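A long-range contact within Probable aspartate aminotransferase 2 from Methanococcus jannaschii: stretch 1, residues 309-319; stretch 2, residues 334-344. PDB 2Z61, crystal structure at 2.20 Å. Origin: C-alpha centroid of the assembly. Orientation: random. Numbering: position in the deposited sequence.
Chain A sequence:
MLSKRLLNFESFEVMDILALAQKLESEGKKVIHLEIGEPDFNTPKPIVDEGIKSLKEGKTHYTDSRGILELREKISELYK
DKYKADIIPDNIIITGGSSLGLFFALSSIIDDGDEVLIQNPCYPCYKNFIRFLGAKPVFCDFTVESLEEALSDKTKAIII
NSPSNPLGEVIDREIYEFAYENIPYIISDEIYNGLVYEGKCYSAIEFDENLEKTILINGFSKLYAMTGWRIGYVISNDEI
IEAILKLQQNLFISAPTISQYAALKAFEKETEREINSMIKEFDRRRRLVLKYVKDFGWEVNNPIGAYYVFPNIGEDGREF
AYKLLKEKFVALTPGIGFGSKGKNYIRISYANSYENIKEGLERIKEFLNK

Stretch 1 309-319: VFPNIGEDGRE
Stretch 2 334-344: PGIGFGSKGKN

The two stretches meet in a compact, largely backbone-mediated contact, in which two main-chain hydrogen bonds tie the turn at Ile-313 and the first residue of a helix, Gly-317, to the carbonyls of Asn-344 and Lys-343 respectively, while Phe-310 packs against the 3-10 segment of stretch 2. Together they bury 554 Å². The register runs in opposite senses: Glu-315 lies beside Asn-344 (CA to CA 4.5 Å) and Arg-318 beside Pro-334 (CA to CA 4.8 Å), so the later residues of stretch 1 reach the beginning of stretch 2.

Stretch 1 runs extended through Val-309 (phi/psi -134/133) and Pro-311 (-72/146), turns at Ile-313 (-89/13) and Gly-314 (61/16), extends again at Glu-315 (-159/175) and enters a helix at Gly-317. The positive phi of Gly-314 favours glycine. Asn-312, with chi1 t, braces the turn by accepting a hydrogen bond at OD1 from Gly-314 N (2.8 Å). Asp-316, also t, caps the helix: its OD1 accepts from Glu-319 N at 2.9 Å.

In stretch 2, Gly-335 to Phe-338 form the 3-10 segment, supported by the bond from Phe-338 N to Gly-335 O (3.0 Å). Gly-339 follows at phi/psi 160/162, where a side chain would be jammed against the preceding carbonyl, and its O accepts from Gly-342 N at 3.1 Å.

Consecutive carbonyls of stretch 2 receive the two bonds across the contact. Gly-317 N donates to Lys-343 O (2.8 Å, 156° at the hydrogen), and Ile-313 N donates to Asn-344 O (2.9 Å, 142°). Between these anchors, Glu-315 O approaches Asn-344 CA at 3.0 Å in a CA-H...O contact with an angle of 152° at the hydrogen. Asn-344 (chi1 m, chi2 -61°) is the residue most covered by the opposing stretch, yet its amide makes no hydrogen bond across the contact; Glu-315 N and Asn-344 OD1 are 3.5 Å apart with poor angular geometry.

The CA-to-CB bond of the buried Phe-310 (chi1 t, chi2 62°) points sideways, but the end of its side chain comes nearer to stretch 2. Its CZ lies 3.7 Å from Gly-335 CA and 4.4 Å from Gly-342 CA, while its CE1 is 4.1 Å from CD1 of Phe-338 (chi1 m, chi2 86°). The two rings are oblique, with centroids 6.0 Å apart and planes at 85°. Glycine suits both neighbouring sites: an ideal CB on Gly-335 would clash with Gly-342 O, one on Gly-342 would clash with Gly-335 O, and each would sit only 3.2 Å from Phe-310 CZ.

Beside the start of the helix, the CA-to-CB bond of Pro-334 points toward stretch 1 and sets its CB 3.8 Å from Arg-318 CA. The extended, all-t side chain of Lys-343 brings its CE within 3.3 Å of Asp-316 OD2. The charged atoms, Asp-316 OD2 and Lys-343 NZ, remain 4.3 Å apart, beyond a salt bridge, so the charges are complementary without a direct polar bond.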

# COMPACT_ATOMS: atom_id res chain seq x y z
N VAL A 309 22.48 -14.51 8.82
CA VAL A 309 23.62 -14.65 9.71
C VAL A 309 24.44 -13.40 9.38
O VAL A 309 24.64 -13.08 8.20
CB VAL A 309 24.42 -15.94 9.43
CG1 VAL A 309 25.59 -16.04 10.40
CG2 VAL A 309 23.52 -17.16 9.61
N PHE A 310 24.90 -12.70 10.40
CA PHE A 310 25.63 -11.44 10.22
C PHE A 310 27.03 -11.52 10.84
O PHE A 310 27.30 -10.90 11.87
CB PHE A 310 24.82 -10.32 10.87
CG PHE A 310 25.15 -8.94 10.37
CD1 PHE A 310 24.95 -8.61 9.03
CD2 PHE A 310 25.61 -7.97 11.24
CE1 PHE A 310 25.19 -7.32 8.57
CE2 PHE A 310 25.86 -6.67 10.79
CZ PHE A 310 25.65 -6.34 9.46
N PRO A 311 27.95 -12.26 10.20
CA PRO A 311 29.32 -12.43 10.69
C PRO A 311 30.26 -11.23 10.58
O PRO A 311 30.18 -10.45 9.63
CB PRO A 311 29.83 -13.61 9.87
CG PRO A 311 29.16 -13.38 8.55
CD PRO A 311 27.74 -13.03 8.96
N ASN A 312 31.15 -11.12 11.56
CA ASN A 312 32.17 -10.07 11.58
C ASN A 312 33.35 -10.72 10.85
O ASN A 312 34.01 -11.60 11.40
CB ASN A 312 32.58 -9.74 13.02
CG ASN A 312 33.62 -8.64 13.08
OD1 ASN A 312 34.62 -8.66 12.35
ND2 ASN A 312 33.40 -7.67 13.95
N ILE A 313 33.61 -10.28 9.63
CA ILE A 313 34.69 -10.85 8.85
C ILE A 313 36.02 -10.14 9.06
O ILE A 313 36.97 -10.34 8.30
CB ILE A 313 34.36 -10.84 7.34
CG1 ILE A 313 34.21 -9.39 6.86
CG2 ILE A 313 33.08 -11.62 7.10
CD1 ILE A 313 33.97 -9.28 5.37
N GLY A 314 36.07 -9.31 10.10
CA GLY A 314 37.29 -8.58 10.40
C GLY A 314 37.78 -7.65 9.32
O GLY A 314 38.93 -7.20 9.35
N GLU A 315 36.93 -7.33 8.35
CA GLU A 315 37.34 -6.44 7.27
C GLU A 315 36.20 -5.77 6.52
O GLU A 315 35.05 -6.12 6.70
CB GLU A 315 38.24 -7.19 6.29
CG GLU A 315 37.60 -8.42 5.67
CD GLU A 315 38.44 -9.02 4.56
OE1 GLU A 315 38.64 -8.33 3.53
OE2 GLU A 315 38.89 -10.17 4.70
N ASP A 316 36.53 -4.89 5.59
CA ASP A 316 35.50 -4.12 4.92
C ASP A 316 34.53 -4.96 4.12
O ASP A 316 34.82 -5.38 3.00
CB ASP A 316 36.13 -3.04 4.03
CG ASP A 316 35.09 -2.06 3.51
OD1 ASP A 316 34.26 -2.46 2.67
OD2 ASP A 316 35.12 -0.89 3.94
N GLY A 317 33.34 -5.15 4.68
CA GLY A 317 32.30 -5.94 4.00
C GLY A 317 32.01 -5.46 2.58
O GLY A 317 31.85 -6.21 1.64
N ARG A 318 31.95 -4.16 2.40
CA ARG A 318 31.68 -3.59 1.07
C ARG A 318 32.63 -4.12 -0.01
O ARG A 318 32.22 -4.65 -1.05
CB ARG A 318 31.81 -2.06 1.14
CG ARG A 318 31.59 -1.31 -0.17
CD ARG A 318 30.14 -0.92 -0.36
NE ARG A 318 29.96 0.18 -1.31
CZ ARG A 318 28.78 0.74 -1.59
NH1 ARG A 318 27.68 0.31 -1.00
NH2 ARG A 318 28.71 1.74 -2.47
N GLU A 319 33.92 -3.97 0.25
CA GLU A 319 34.96 -4.40 -0.68
C GLU A 319 34.96 -5.92 -0.81
O GLU A 319 35.05 -6.45 -1.92
CB GLU A 319 36.33 -3.91 -0.21
CG GLU A 319 36.46 -2.40 -0.25
CD GLU A 319 37.80 -1.92 0.28
OE1 GLU A 319 38.84 -2.40 -0.21
OE2 GLU A 319 37.81 -1.05 1.18
N PRO A 334 26.62 -6.29 1.71
CA PRO A 334 27.55 -5.56 2.57
C PRO A 334 26.88 -5.08 3.86
O PRO A 334 25.82 -4.46 3.82
CB PRO A 334 28.03 -4.41 1.68
CG PRO A 334 26.88 -4.21 0.73
CD PRO A 334 26.48 -5.63 0.40
N GLY A 335 27.51 -5.37 4.99
CA GLY A 335 26.96 -5.00 6.28
C GLY A 335 26.73 -3.52 6.53
O GLY A 335 25.77 -3.15 7.20
N ILE A 336 27.61 -2.68 5.99
CA ILE A 336 27.52 -1.23 6.18
C ILE A 336 26.13 -0.68 5.86
O ILE A 336 25.72 0.34 6.41
CB ILE A 336 28.57 -0.49 5.29
CG1 ILE A 336 28.54 1.01 5.57
CG2 ILE A 336 28.29 -0.75 3.82
CD1 ILE A 336 28.88 1.38 7.01
N GLY A 337 25.40 -1.36 4.97
CA GLY A 337 24.08 -0.89 4.60
C GLY A 337 23.06 -0.85 5.72
O GLY A 337 22.10 -0.07 5.68
N PHE A 338 23.24 -1.69 6.74
CA PHE A 338 22.29 -1.73 7.85
C PHE A 338 22.67 -0.83 9.03
O PHE A 338 21.89 -0.69 9.97
CB PHE A 338 22.12 -3.17 8.34
CG PHE A 338 21.79 -4.14 7.24
CD1 PHE A 338 22.80 -4.75 6.50
CD2 PHE A 338 20.46 -4.47 6.96
CE1 PHE A 338 22.49 -5.66 5.49
CE2 PHE A 338 20.15 -5.39 5.96
CZ PHE A 338 21.17 -5.98 5.22
N GLY A 339 23.85 -0.23 8.97
CA GLY A 339 24.29 0.64 10.06
C GLY A 339 25.80 0.82 10.07
O GLY A 339 26.54 0.05 9.46
N SER A 340 26.27 1.85 10.77
CA SER A 340 27.70 2.13 10.84
C SER A 340 28.47 1.00 11.51
O SER A 340 29.60 0.70 11.14
CB SER A 340 27.95 3.43 11.61
OG SER A 340 27.45 3.34 12.94
N LYS A 341 27.83 0.35 12.48
CA LYS A 341 28.46 -0.75 13.20
C LYS A 341 28.79 -1.94 12.30
O LYS A 341 29.55 -2.83 12.69
CB LYS A 341 27.53 -1.24 14.32
CG LYS A 341 27.99 -0.91 15.73
CD LYS A 341 27.99 0.58 15.99
CE LYS A 341 28.71 0.92 17.29
NZ LYS A 341 28.20 0.10 18.44
N GLY A 342 28.24 -1.95 11.09
CA GLY A 342 28.48 -3.07 10.20
C GLY A 342 29.46 -2.88 9.06
O GLY A 342 29.26 -3.45 7.99
N LYS A 343 30.52 -2.11 9.27
CA LYS A 343 31.49 -1.90 8.21
C LYS A 343 32.23 -3.21 7.92
O LYS A 343 32.38 -3.59 6.77
CB LYS A 343 32.52 -0.83 8.61
CG LYS A 343 33.61 -0.66 7.56
CD LYS A 343 34.60 0.43 7.92
CE LYS A 343 35.59 0.64 6.79
NZ LYS A 343 36.54 1.75 7.07
N ASN A 344 32.63 -3.89 9.00
CA ASN A 344 33.37 -5.16 9.02
C ASN A 344 32.48 -6.39 8.94
O ASN A 344 32.96 -7.52 9.02
CB ASN A 344 34.29 -5.17 10.25
CG ASN A 344 35.35 -4.09 10.17
OD1 ASN A 344 36.17 -4.08 9.25
ND2 ASN A 344 35.34 -3.17 11.13